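Local coordinates for protein iminosuccinate reductase (Paracoccus denitrificans, PDB 6RQA) that catalyses the NADH-dependent reduction of iminosuccinate to L-aspartate, regenerating the amino donor for the first step of the beta-hydroxyaspartate cycle, at residues E229-P234 against V255-I260; A45-M50 against G289-V294; A135-I140 against A168-F173; N125-L130 against L320-A325. One frame throughout, in Å; residues are numbered along the deposited sequence.

Contact 1 of 4, residues E229-P234 against V255-I260; sequences EHVKGP and VARARI
Arg257 reaches from the end of helix 252-256 to the backbone of Val231, and one hydrogen bond carries the contact. NH2 donates to Val231 O over 3.2 Å with an N-H...O angle of 151°. The donor stands well above the carbonyl plane, 53° out of it, while the oxygen lies near the guanidinium edge. Arginine suits the place because its long chain, bent at chi3, spans the gap and still has nitrogens to spare: NH1 is hydrogen-bonded to Asn228 OD1, and NE forms a long, weak ion pair with Glu306.

Van der Waals contact is slight. Val231 CG1 lies 4.1 Å from Arg257 NH2, and both side chains rest on Val307 of the strand 307-311, so buried Val231 offers apolar surface to that strand and its carbonyl to the arginine.

The electrostatic terms are looser. Glu229 OE1 is 4.8 Å from Arg257 NH1, and Lys232 NZ makes a long salt bridge of 4.0 Å with Glu229 OE2.

The contact joins loop 229-234 to the turn before strand 259-262 of the parallel Rossmann-type sheet. Because the acceptor is a backbone carbonyl, the bond depends on the loop's course at Val231 rather than on its side chain, and the neighbouring carboxylates probably favour the positive charge of Arg257.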
loop_
_atom_site.group_PDB
_atom_site.type_symbol
_atom_site.label_atom_id
_atom_site.label_comp_id
_atom_site.label_asym_id
_atom_site.label_seq_id
_atom_site.Cartn_x
_atom_site.Cartn_y
_atom_site.Cartn_z
ATOM N N GLU A 229 24.916 -32.429 0.236
ATOM C CA GLU A 229 26.263 -32.960 0.075
ATOM C C GLU A 229 27.077 -32.223 -0.981
ATOM O O GLU A 229 28.267 -32.518 -1.135
ATOM C CB GLU A 229 26.203 -34.452 -0.263
ATOM C CG GLU A 229 25.738 -35.331 0.891
ATOM C CD GLU A 229 26.534 -35.096 2.164
ATOM O OE1 GLU A 229 26.100 -34.272 2.999
ATOM O OE2 GLU A 229 27.597 -35.731 2.329
ATOM N N HIS A 230 26.474 -31.278 -1.706
ATOM C CA HIS A 230 27.243 -30.461 -2.639
ATOM C C HIS A 230 28.190 -29.528 -1.895
ATOM O O HIS A 230 29.368 -29.408 -2.250
ATOM C CB HIS A 230 26.302 -29.658 -3.540
ATOM C CG HIS A 230 25.668 -30.462 -4.631
ATOM N ND1 HIS A 230 24.583 -30.013 -5.351
ATOM C CD2 HIS A 230 25.972 -31.683 -5.132
ATOM C CE1 HIS A 230 24.242 -30.924 -6.245
ATOM N NE2 HIS A 230 25.069 -31.947 -6.133
ATOM N N VAL A 231 27.690 -28.861 -0.856
ATOM C CA VAL A 231 28.479 -27.869 -0.136
ATOM C C VAL A 231 29.511 -28.579 0.730
ATOM O O VAL A 231 29.167 -29.406 1.583
ATOM C CB VAL A 231 27.577 -26.961 0.709
ATOM C CG1 VAL A 231 28.409 -25.920 1.440
ATOM C CG2 VAL A 231 26.530 -26.296 -0.169
ATOM N N LYS A 232 30.784 -28.253 0.518
ATOM C CA LYS A 232 31.882 -28.805 1.295
ATOM C C LYS A 232 32.773 -27.670 1.781
ATOM O O LYS A 232 32.997 -26.694 1.058
ATOM C CB LYS A 232 32.708 -29.805 0.469
ATOM C CG LYS A 232 31.898 -30.921 -0.189
ATOM C CD LYS A 232 31.904 -32.207 0.632
ATOM C CE LYS A 232 30.876 -32.178 1.753
ATOM N NZ LYS A 232 30.869 -33.444 2.536
ATOM N N GLY A 233 33.271 -27.801 3.007
ATOM C CA GLY A 233 34.162 -26.819 3.577
ATOM C C GLY A 233 33.448 -25.550 4.001
ATOM O O GLY A 233 32.221 -25.443 3.919
ATOM N N PRO A 234 34.211 -24.567 4.477
ATOM C CA PRO A 234 33.609 -23.283 4.861
ATOM C C PRO A 234 32.976 -22.592 3.661
ATOM O O PRO A 234 33.617 -22.392 2.626
ATOM C CB PRO A 234 34.796 -22.485 5.415
ATOM C CG PRO A 234 35.803 -23.518 5.806
ATOM C CD PRO A 234 35.644 -24.628 4.811
ATOM N N VAL A 255 19.899 -26.382 4.525
ATOM C CA VAL A 255 19.438 -25.260 5.333
ATOM C C VAL A 255 19.437 -25.623 6.813
ATOM O O VAL A 255 19.655 -24.761 7.672
ATOM C CB VAL A 255 18.042 -24.813 4.855
ATOM C CG1 VAL A 255 17.558 -23.605 5.640
ATOM C CG2 VAL A 255 18.065 -24.513 3.363
ATOM N N ALA A 256 19.215 -26.899 7.136
ATOM C CA ALA A 256 19.085 -27.293 8.536
ATOM C C ALA A 256 20.422 -27.273 9.267
ATOM O O ALA A 256 20.456 -27.031 10.479
ATOM C CB ALA A 256 18.448 -28.679 8.634
ATOM N N ARG A 257 21.529 -27.520 8.566
ATOM C CA ARG A 257 22.836 -27.609 9.203
ATOM C C ARG A 257 23.625 -26.305 9.125
ATOM O O ARG A 257 24.805 -26.285 9.487
ATOM C CB ARG A 257 23.649 -28.756 8.592
ATOM C CG ARG A 257 24.358 -28.431 7.283
ATOM C CD ARG A 257 25.309 -29.560 6.906
ATOM N NE ARG A 257 26.525 -29.080 6.252
ATOM C CZ ARG A 257 26.728 -29.098 4.939
ATOM N NH1 ARG A 257 25.793 -29.573 4.126
ATOM N NH2 ARG A 257 27.868 -28.645 4.436
ATOM N N ALA A 258 23.000 -25.220 8.684
ATOM C CA ALA A 258 23.675 -23.941 8.526
ATOM C C ALA A 258 23.185 -22.940 9.562
ATOM O O ALA A 258 22.027 -22.976 9.989
ATOM C CB ALA A 258 23.454 -23.376 7.122
ATOM N N ARG A 259 24.083 -22.043 9.966
ATOM C CA ARG A 259 23.716 -20.920 10.824
ATOM C C ARG A 259 22.997 -19.888 9.964
ATOM O O ARG A 259 23.608 -19.262 9.091
ATOM C CB ARG A 259 24.952 -20.331 11.497
ATOM C CG ARG A 259 24.641 -19.292 12.561
ATOM C CD ARG A 259 25.878 -18.946 13.373
ATOM N NE ARG A 259 26.394 -20.099 14.107
ATOM C CZ ARG A 259 27.450 -20.059 14.914
ATOM N NH1 ARG A 259 28.108 -18.923 15.096
ATOM N NH2 ARG A 259 27.849 -21.157 15.541
ATOM N N ILE A 260 21.703 -19.713 10.206
ATOM C CA ILE A 260 20.826 -18.978 9.303
ATOM C C ILE A 260 20.705 -17.530 9.750
ATOM O O ILE A 260 20.529 -17.237 10.939
ATOM C CB ILE A 260 19.443 -19.652 9.231
ATOM C CG1 ILE A 260 19.582 -21.090 8.731
ATOM C CG2 ILE A 260 18.509 -18.861 8.334
ATOM C CD1 ILE A 260 18.287 -21.865 8.749
#

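Contact 2 of 4, residues A45-M50 against G289-V294; sequences AVFASM and GELGAV
Phe47 packs against Leu291 and Gly292, where helix 36-51 meets the start of helix 291-295. The tight part is centred on Gly292. Its CA comes within 4.2 Å of the CA of Phe47, and Gly292 CA makes a C-H...O contact of 3.2 Å with Phe47 O. Glycine suits the spot because, lacking a side chain, it lets the two backbones come this close.

Leu291 covers one face of the Phe47 ring. Its CD2 methyl stands 4.1 Å from the ring centroid, 15° off the normal, in a CH-pi contact displaced toward CE1 and CZ. Having CG anti to the backbone N (chi1 176°) helps carry the methyl over the ring. Ala135 of helix 125-143 also touches Phe47, and Ser139 of the same helix touches Leu291.

The looser side is polar and partly exposed. Glu290 approaches helix 36-51 without touching segment 45-50, and its OE2 is held by a salt bridge to Arg53; a carboxylate suits this margin, where it can pair with an arginine just beyond the helix.

Helix 36-51 connects strands of the mixed sheet, whereas segment 289-294 begins on the edge strand of the parallel one. The chemistry, buried apolar groups and a close backbone approach, is consistent with a junction between the two domains that rests on close fit, with a charged pair at its margin.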
loop_
_atom_site.group_PDB
_atom_site.type_symbol
_atom_site.label_atom_id
_atom_site.label_comp_id
_atom_site.label_asym_id
_atom_site.label_seq_id
_atom_site.Cartn_x
_atom_site.Cartn_y
_atom_site.Cartn_z
ATOM N N ALA A 45 23.433 0.340 6.604
ATOM C CA ALA A 45 22.874 1.123 7.698
ATOM C C ALA A 45 21.446 0.703 8.022
ATOM O O ALA A 45 21.041 0.750 9.189
ATOM C CB ALA A 45 22.923 2.612 7.356
ATOM N N VAL A 46 20.676 0.286 7.016
ATOM C CA VAL A 46 19.285 -0.089 7.257
ATOM C C VAL A 46 19.206 -1.408 8.018
ATOM O O VAL A 46 18.319 -1.600 8.859
ATOM C CB VAL A 46 18.504 -0.135 5.930
ATOM C CG1 VAL A 46 17.782 -1.467 5.756
ATOM C CG2 VAL A 46 17.508 1.009 5.878
ATOM N N PHE A 47 20.132 -2.332 7.747
ATOM C CA PHE A 47 20.179 -3.571 8.517
ATOM C C PHE A 47 20.476 -3.293 9.984
ATOM O O PHE A 47 19.904 -3.933 10.875
ATOM C CB PHE A 47 21.222 -4.520 7.928
ATOM C CG PHE A 47 20.691 -5.405 6.837
ATOM C CD1 PHE A 47 19.926 -6.516 7.145
ATOM C CD2 PHE A 47 20.965 -5.137 5.505
ATOM C CE1 PHE A 47 19.435 -7.337 6.151
ATOM C CE2 PHE A 47 20.477 -5.958 4.503
ATOM C CZ PHE A 47 19.712 -7.058 4.826
ATOM N N ALA A 48 21.365 -2.336 10.257
ATOM C CA ALA A 48 21.677 -1.990 11.639
ATOM C C ALA A 48 20.492 -1.315 12.322
ATOM O O ALA A 48 20.214 -1.579 13.498
ATOM C CB ALA A 48 22.912 -1.092 11.688
ATOM N N SER A 49 19.780 -0.445 11.602
ATOM C CA SER A 49 18.627 0.232 12.189
ATOM C C SER A 49 17.520 -0.755 12.533
ATOM O O SER A 49 16.833 -0.596 13.549
ATOM C CB SER A 49 18.110 1.311 11.238
ATOM O OG SER A 49 19.103 2.287 10.983
ATOM N N MET A 50 17.329 -1.780 11.697
ATOM C CA MET A 50 16.327 -2.798 11.994
ATOM C C MET A 50 16.719 -3.617 13.217
ATOM O O MET A 50 15.860 -3.977 14.030
ATOM C CB MET A 50 16.126 -3.710 10.786
ATOM C CG MET A 50 15.530 -3.024 9.574
ATOM S SD MET A 50 15.471 -4.116 8.141
ATOM C CE MET A 50 14.403 -5.416 8.757
ATOM N N GLY A 289 18.429 -16.313 12.585
ATOM C CA GLY A 289 19.003 -15.078 13.071
ATOM C C GLY A 289 18.712 -13.895 12.167
ATOM O O GLY A 289 18.007 -13.985 11.163
ATOM N N GLU A 290 19.278 -12.753 12.547
ATOM C CA GLU A 290 19.122 -11.505 11.810
ATOM C C GLU A 290 20.492 -11.018 11.364
ATOM O O GLU A 290 21.403 -10.879 12.187
ATOM C CB GLU A 290 18.437 -10.437 12.665
ATOM C CG GLU A 290 17.052 -10.820 13.156
ATOM C CD GLU A 290 16.429 -9.749 14.031
ATOM O OE1 GLU A 290 17.044 -8.671 14.183
ATOM O OE2 GLU A 290 15.325 -9.983 14.567
ATOM N N LEU A 291 20.633 -10.761 10.061
ATOM C CA LEU A 291 21.894 -10.238 9.546
ATOM C C LEU A 291 22.220 -8.885 10.162
ATOM O O LEU A 291 23.389 -8.578 10.423
ATOM C CB LEU A 291 21.841 -10.134 8.023
ATOM C CG LEU A 291 23.076 -9.518 7.361
ATOM C CD1 LEU A 291 24.309 -10.372 7.624
ATOM C CD2 LEU A 291 22.863 -9.325 5.871
ATOM N N GLY A 292 21.197 -8.063 10.407
ATOM C CA GLY A 292 21.429 -6.756 10.995
ATOM C C GLY A 292 22.051 -6.820 12.376
ATOM O O GLY A 292 22.823 -5.933 12.753
ATOM N N ALA A 293 21.721 -7.856 13.152
ATOM C CA ALA A 293 22.328 -8.007 14.470
ATOM C C ALA A 293 23.831 -8.232 14.366
ATOM O O ALA A 293 24.581 -7.847 15.271
ATOM C CB ALA A 293 21.667 -9.157 15.230
ATOM N N VAL A 294 24.288 -8.853 13.277
ATOM C CA VAL A 294 25.721 -8.974 13.040
ATOM C C VAL A 294 26.312 -7.619 12.676
ATOM O O VAL A 294 27.427 -7.277 13.093
ATOM C CB VAL A 294 25.993 -10.022 11.946
ATOM C CG1 VAL A 294 27.489 -10.223 11.756
ATOM C CG2 VAL A 294 25.310 -11.335 12.289
#

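Contact 3 of 4, residues A135-I140 against A168-F173; sequences ASAVSI and ANVHRF
Ala137 and Val170 bring their backbones to 6.4 Å between CA atoms, and Ile140 and His171 to 7.6 Å, where helix 158-170 ends beside helix 125-143 and His171 is the first residue to leave helical geometry. The small methyl of Ala137 allows the closer approach: its CB meets Val170 CG1 at 3.8 Å. In Val170 that branch lies between its own N and carbonyl carbon (chi1 67°), leaving CG2 near Ala137 O.

Ile140, one turn on, presents CG2 to both residues. This methyl is 4.2 Å from Val170 CG1 and 4.1 Å from His171 CB, and the Ile140 and His171 side chains run at about a right angle. A beta-branched residue suits the position: CG2 fills the join, and Ile140 also packs on Val214 and His236.

His171 contributes its CB here, and its ring serves other partners. The ring sets CD2 over the face of Phe173, while NE2 is hydrogen-bonded to Ala148 O; an imidazole can offer a C-H to a ring face and a nitrogen to a carbonyl.

Helix 158-170 is the crossover between parallel strands 150-154 and 175-179, the first beta-alpha-beta unit of the NAD-binding Rossmann domain. With no hydrogen bond joining the two segments, the chemistry implies hydrophobic seating of this crossover against helix 125-143, its exit turn secured separately through His171.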
loop_
_atom_site.group_PDB
_atom_site.type_symbol
_atom_site.label_atom_id
_atom_site.label_comp_id
_atom_site.label_asym_id
_atom_site.label_seq_id
_atom_site.Cartn_x
_atom_site.Cartn_y
_atom_site.Cartn_z
ATOM N N ALA A 135 22.172 -5.963 -0.439
ATOM C CA ALA A 135 21.845 -6.822 0.696
ATOM C C ALA A 135 22.717 -8.071 0.711
ATOM O O ALA A 135 23.220 -8.472 1.767
ATOM C CB ALA A 135 20.363 -7.199 0.663
ATOM N N SER A 136 22.912 -8.695 -0.452
ATOM C CA SER A 136 23.781 -9.865 -0.521
ATOM C C SER A 136 25.226 -9.501 -0.200
ATOM O O SER A 136 25.945 -10.287 0.427
ATOM C CB SER A 136 23.684 -10.508 -1.905
ATOM O OG SER A 136 24.526 -11.644 -1.997
ATOM N N ALA A 137 25.668 -8.313 -0.619
ATOM C CA ALA A 137 27.039 -7.897 -0.343
ATOM C C ALA A 137 27.260 -7.626 1.140
ATOM O O ALA A 137 28.361 -7.860 1.653
ATOM C CB ALA A 137 27.389 -6.661 -1.172
ATOM N N VAL A 138 26.235 -7.136 1.842
ATOM C CA VAL A 138 26.360 -6.913 3.280
ATOM C C VAL A 138 26.563 -8.238 4.004
ATOM O O VAL A 138 27.415 -8.351 4.894
ATOM C CB VAL A 138 25.130 -6.153 3.815
ATOM C CG1 VAL A 138 25.155 -6.101 5.334
ATOM C CG2 VAL A 138 25.085 -4.747 3.237
ATOM N N SER A 139 25.789 -9.261 3.632
ATOM C CA SER A 139 25.968 -10.577 4.235
ATOM C C SER A 139 27.349 -11.143 3.940
ATOM O O SER A 139 27.920 -11.849 4.777
ATOM C CB SER A 139 24.888 -11.538 3.739
ATOM O OG SER A 139 25.099 -11.882 2.382
ATOM N N ILE A 140 27.900 -10.847 2.761
ATOM C CA ILE A 140 29.248 -11.302 2.436
ATOM C C ILE A 140 30.265 -10.640 3.357
ATOM O O ILE A 140 31.129 -11.306 3.938
ATOM C CB ILE A 140 29.566 -11.032 0.954
ATOM C CG1 ILE A 140 28.699 -11.910 0.051
ATOM C CG2 ILE A 140 31.042 -11.266 0.669
ATOM C CD1 ILE A 140 28.928 -11.675 -1.423
ATOM N N ALA A 168 31.935 -8.376 -5.869
ATOM C CA ALA A 168 33.328 -8.061 -6.165
ATOM C C ALA A 168 33.744 -6.706 -5.612
ATOM O O ALA A 168 34.944 -6.459 -5.451
ATOM C CB ALA A 168 33.568 -8.102 -7.673
ATOM N N ASN A 169 32.786 -5.824 -5.320
ATOM C CA ASN A 169 33.117 -4.506 -4.793
ATOM C C ASN A 169 33.394 -4.540 -3.295
ATOM O O ASN A 169 34.184 -3.729 -2.798
ATOM C CB ASN A 169 31.986 -3.522 -5.098
ATOM C CG ASN A 169 32.255 -2.132 -4.551
ATOM O OD1 ASN A 169 31.778 -1.772 -3.474
ATOM N ND2 ASN A 169 33.022 -1.341 -5.294
ATOM N N VAL A 170 32.774 -5.467 -2.567
ATOM C CA VAL A 170 32.902 -5.519 -1.115
ATOM C C VAL A 170 33.998 -6.506 -0.726
ATOM O O VAL A 170 34.627 -6.370 0.330
ATOM C CB VAL A 170 31.557 -5.882 -0.456
ATOM C CG1 VAL A 170 31.144 -7.306 -0.806
ATOM C CG2 VAL A 170 31.622 -5.686 1.049
ATOM N N HIS A 171 34.247 -7.496 -1.580
ATOM C CA HIS A 171 35.232 -8.530 -1.300
ATOM C C HIS A 171 36.063 -8.785 -2.548
ATOM O O HIS A 171 35.538 -8.776 -3.665
ATOM C CB HIS A 171 34.561 -9.830 -0.838
ATOM C CG HIS A 171 35.528 -10.904 -0.448
ATOM N ND1 HIS A 171 36.116 -10.959 0.797
ATOM C CD2 HIS A 171 36.011 -11.963 -1.139
ATOM C CE1 HIS A 171 36.918 -12.006 0.857
ATOM N NE2 HIS A 171 36.872 -12.633 -0.306
ATOM N N ARG A 172 37.358 -9.014 -2.350
ATOM C CA ARG A 172 38.286 -9.240 -3.452
ATOM C C ARG A 172 38.365 -10.738 -3.725
ATOM O O ARG A 172 38.922 -11.495 -2.923
ATOM C CB ARG A 172 39.659 -8.659 -3.125
ATOM C CG ARG A 172 40.626 -8.631 -4.298
ATOM C CD ARG A 172 41.649 -9.751 -4.209
ATOM N NE ARG A 172 42.636 -9.672 -5.282
ATOM C CZ ARG A 172 43.693 -10.472 -5.384
ATOM N NH1 ARG A 172 44.541 -10.329 -6.394
ATOM N NH2 ARG A 172 43.904 -11.414 -4.475
ATOM N N PHE A 173 37.801 -11.165 -4.849
ATOM C CA PHE A 173 37.821 -12.562 -5.256
ATOM C C PHE A 173 38.911 -12.796 -6.295
ATOM O O PHE A 173 39.430 -11.863 -6.913
ATOM C CB PHE A 173 36.463 -12.987 -5.823
ATOM C CG PHE A 173 35.367 -13.060 -4.796
ATOM C CD1 PHE A 173 35.162 -14.216 -4.062
ATOM C CD2 PHE A 173 34.535 -11.975 -4.573
ATOM C CE1 PHE A 173 34.152 -14.288 -3.120
ATOM C CE2 PHE A 173 33.524 -12.041 -3.632
ATOM C CZ PHE A 173 33.332 -13.200 -2.905
#

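Contact 4 of 4, residues N125-L130 against L320-A325; sequences NLLTAL and LAVAQA
Thr128 OG1 is gripped from several sides, by hydrogen bonds with Gly124 O and Lys88 NZ and a weaker one with Ser106 OG, while the preceding Leu127 faces the other way to meet Val322 and Ala323. A threonine suits this helix start, since its short hydroxyl can reach back one turn to a carbonyl and also hold Lys88, which by similarity is the proton donor/acceptor.

Leu127 does the apolar work with both methyls. CD1 reaches Ala323 CB at 3.7 Å, and CD2 lies 3.9 Å from Val322 CG2 and 4.0 Å from Val322 CG1. CG anti to the carbonyl carbon (chi1 -74°) sends the fork toward helix 316-333.

These two helices are the chain's two passages between domains: helix 125-143 leads from the mixed sheet into the Rossmann domain, and helix 316-333 leads back. Leu127 and Val322 slide past each other in opposite directions, and CB of Leu127 also comes within 4.0 Å of Val322 CG1. Ala323 leaves room for the leucine and touches Val108 of the mixed sheet as well. Arg131, which binds NAD(+), lies one turn along from Leu127, its side chain about 4 Å from that of Val322.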
loop_
_atom_site.group_PDB
_atom_site.type_symbol
_atom_site.label_atom_id
_atom_site.label_comp_id
_atom_site.label_asym_id
_atom_site.label_seq_id
_atom_site.Cartn_x
_atom_site.Cartn_y
_atom_site.Cartn_z
ATOM N N ASN A 125 12.738 0.224 -10.629
ATOM C CA ASN A 125 13.243 -0.967 -11.307
ATOM C C ASN A 125 14.724 -1.178 -11.014
ATOM O O ASN A 125 15.116 -2.184 -10.409
ATOM C CB ASN A 125 12.995 -0.863 -12.813
ATOM C CG ASN A 125 11.530 -1.003 -13.174
ATOM O OD1 ASN A 125 10.732 -1.517 -12.391
ATOM N ND2 ASN A 125 11.170 -0.550 -14.370
ATOM N N LEU A 126 15.567 -0.230 -11.433
ATOM C CA LEU A 126 16.999 -0.360 -11.184
ATOM C C LEU A 126 17.317 -0.329 -9.695
ATOM O O LEU A 126 18.271 -0.978 -9.252
ATOM C CB LEU A 126 17.761 0.745 -11.917
ATOM C CG LEU A 126 19.287 0.707 -11.797
ATOM C CD1 LEU A 126 19.816 -0.657 -12.203
ATOM C CD2 LEU A 126 19.923 1.802 -12.636
ATOM N N LEU A 127 16.528 0.408 -8.907
ATOM C CA LEU A 127 16.776 0.471 -7.470
ATOM C C LEU A 127 16.610 -0.897 -6.819
ATOM O O LEU A 127 17.390 -1.267 -5.934
ATOM C CB LEU A 127 15.844 1.491 -6.814
ATOM C CG LEU A 127 16.156 2.972 -7.031
ATOM C CD1 LEU A 127 15.232 3.840 -6.190
ATOM C CD2 LEU A 127 17.611 3.268 -6.707
ATOM N N THR A 128 15.605 -1.663 -7.249
ATOM C CA THR A 128 15.364 -2.977 -6.657
ATOM C C THR A 128 16.564 -3.896 -6.850
ATOM O O THR A 128 17.024 -4.543 -5.903
ATOM C CB THR A 128 14.107 -3.605 -7.259
ATOM O OG1 THR A 128 12.986 -2.739 -7.043
ATOM C CG2 THR A 128 13.828 -4.953 -6.611
ATOM N N ALA A 129 17.087 -3.965 -8.077
ATOM C CA ALA A 129 18.242 -4.819 -8.338
ATOM C C ALA A 129 19.461 -4.354 -7.553
ATOM O O ALA A 129 20.254 -5.175 -7.078
ATOM C CB ALA A 129 18.546 -4.851 -9.836
ATOM N N LEU A 130 19.624 -3.039 -7.398
ATOM C CA LEU A 130 20.785 -2.514 -6.686
ATOM C C LEU A 130 20.728 -2.851 -5.199
ATOM O O LEU A 130 21.710 -3.343 -4.631
ATOM C CB LEU A 130 20.891 -1.004 -6.895
ATOM C CG LEU A 130 21.361 -0.567 -8.281
ATOM C CD1 LEU A 130 21.385 0.946 -8.378
ATOM C CD2 LEU A 130 22.733 -1.151 -8.592
ATOM N N LEU A 320 13.370 2.001 0.424
ATOM C CA LEU A 320 13.283 3.363 0.939
ATOM C C LEU A 320 14.665 3.973 1.129
ATOM O O LEU A 320 14.891 5.138 0.781
ATOM C CB LEU A 320 12.506 3.380 2.256
ATOM C CG LEU A 320 11.035 2.960 2.206
ATOM C CD1 LEU A 320 10.407 3.057 3.587
ATOM C CD2 LEU A 320 10.266 3.806 1.205
ATOM N N ALA A 321 15.606 3.199 1.676
ATOM C CA ALA A 321 16.938 3.730 1.942
ATOM C C ALA A 321 17.667 4.079 0.653
ATOM O O ALA A 321 18.326 5.122 0.568
ATOM C CB ALA A 321 17.751 2.727 2.758
ATOM N N VAL A 322 17.559 3.224 -0.364
ATOM C CA VAL A 322 18.281 3.476 -1.604
ATOM C C VAL A 322 17.595 4.567 -2.421
ATOM O O VAL A 322 18.248 5.254 -3.214
ATOM C CB VAL A 322 18.437 2.169 -2.404
ATOM C CG1 VAL A 322 17.122 1.769 -3.063
ATOM C CG2 VAL A 322 19.545 2.299 -3.434
ATOM N N ALA A 323 16.287 4.762 -2.233
ATOM C CA ALA A 323 15.587 5.818 -2.958
ATOM C C ALA A 323 15.813 7.181 -2.317
ATOM O O ALA A 323 15.921 8.190 -3.021
ATOM C CB ALA A 323 14.093 5.511 -3.037
ATOM N N GLN A 324 15.877 7.231 -0.984
ATOM C CA GLN A 324 16.164 8.492 -0.308
ATOM C C GLN A 324 17.536 9.024 -0.700
ATOM O O GLN A 324 17.702 10.227 -0.925
ATOM C CB GLN A 324 16.066 8.314 1.208
ATOM C CG GLN A 324 16.552 9.514 2.016
ATOM C CD GLN A 324 15.764 10.782 1.729
ATOM O OE1 GLN A 324 14.644 10.736 1.218
ATOM N NE2 GLN A 324 16.350 11.926 2.060
ATOM N N ALA A 325 18.531 8.138 -0.796
ATOM C CA ALA A 325 19.856 8.559 -1.239
ATOM C C ALA A 325 19.831 9.060 -2.679
ATOM O O ALA A 325 20.568 9.991 -3.025
ATOM C CB ALA A 325 20.847 7.406 -1.092
#

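Contacts 3 and 4 share helix 125-143, one in its second half, the other at its start, with centres 17 Å apart. Contact 2 touches both: Leu291 and Phe47 pack on segment 135-140, and Val46 on Ala321. Contact 1 lies farther out, 22 Å from contact 2 and 31 Å from contact 4, but joins contact 2 through neighbouring strands 259-262 and 288-290. Along the chain, contact 3 closes before contact 1 opens, and both fall within the spans of contacts 2 and 4, which interleave. Contact 1 lies within the Rossmann domain and contact 3 seats a Rossmann helix on a linking helix; contact 2 joins the mixed-sheet side to the Rossmann sheet's edge, and contact 4 pairs the two linking helices.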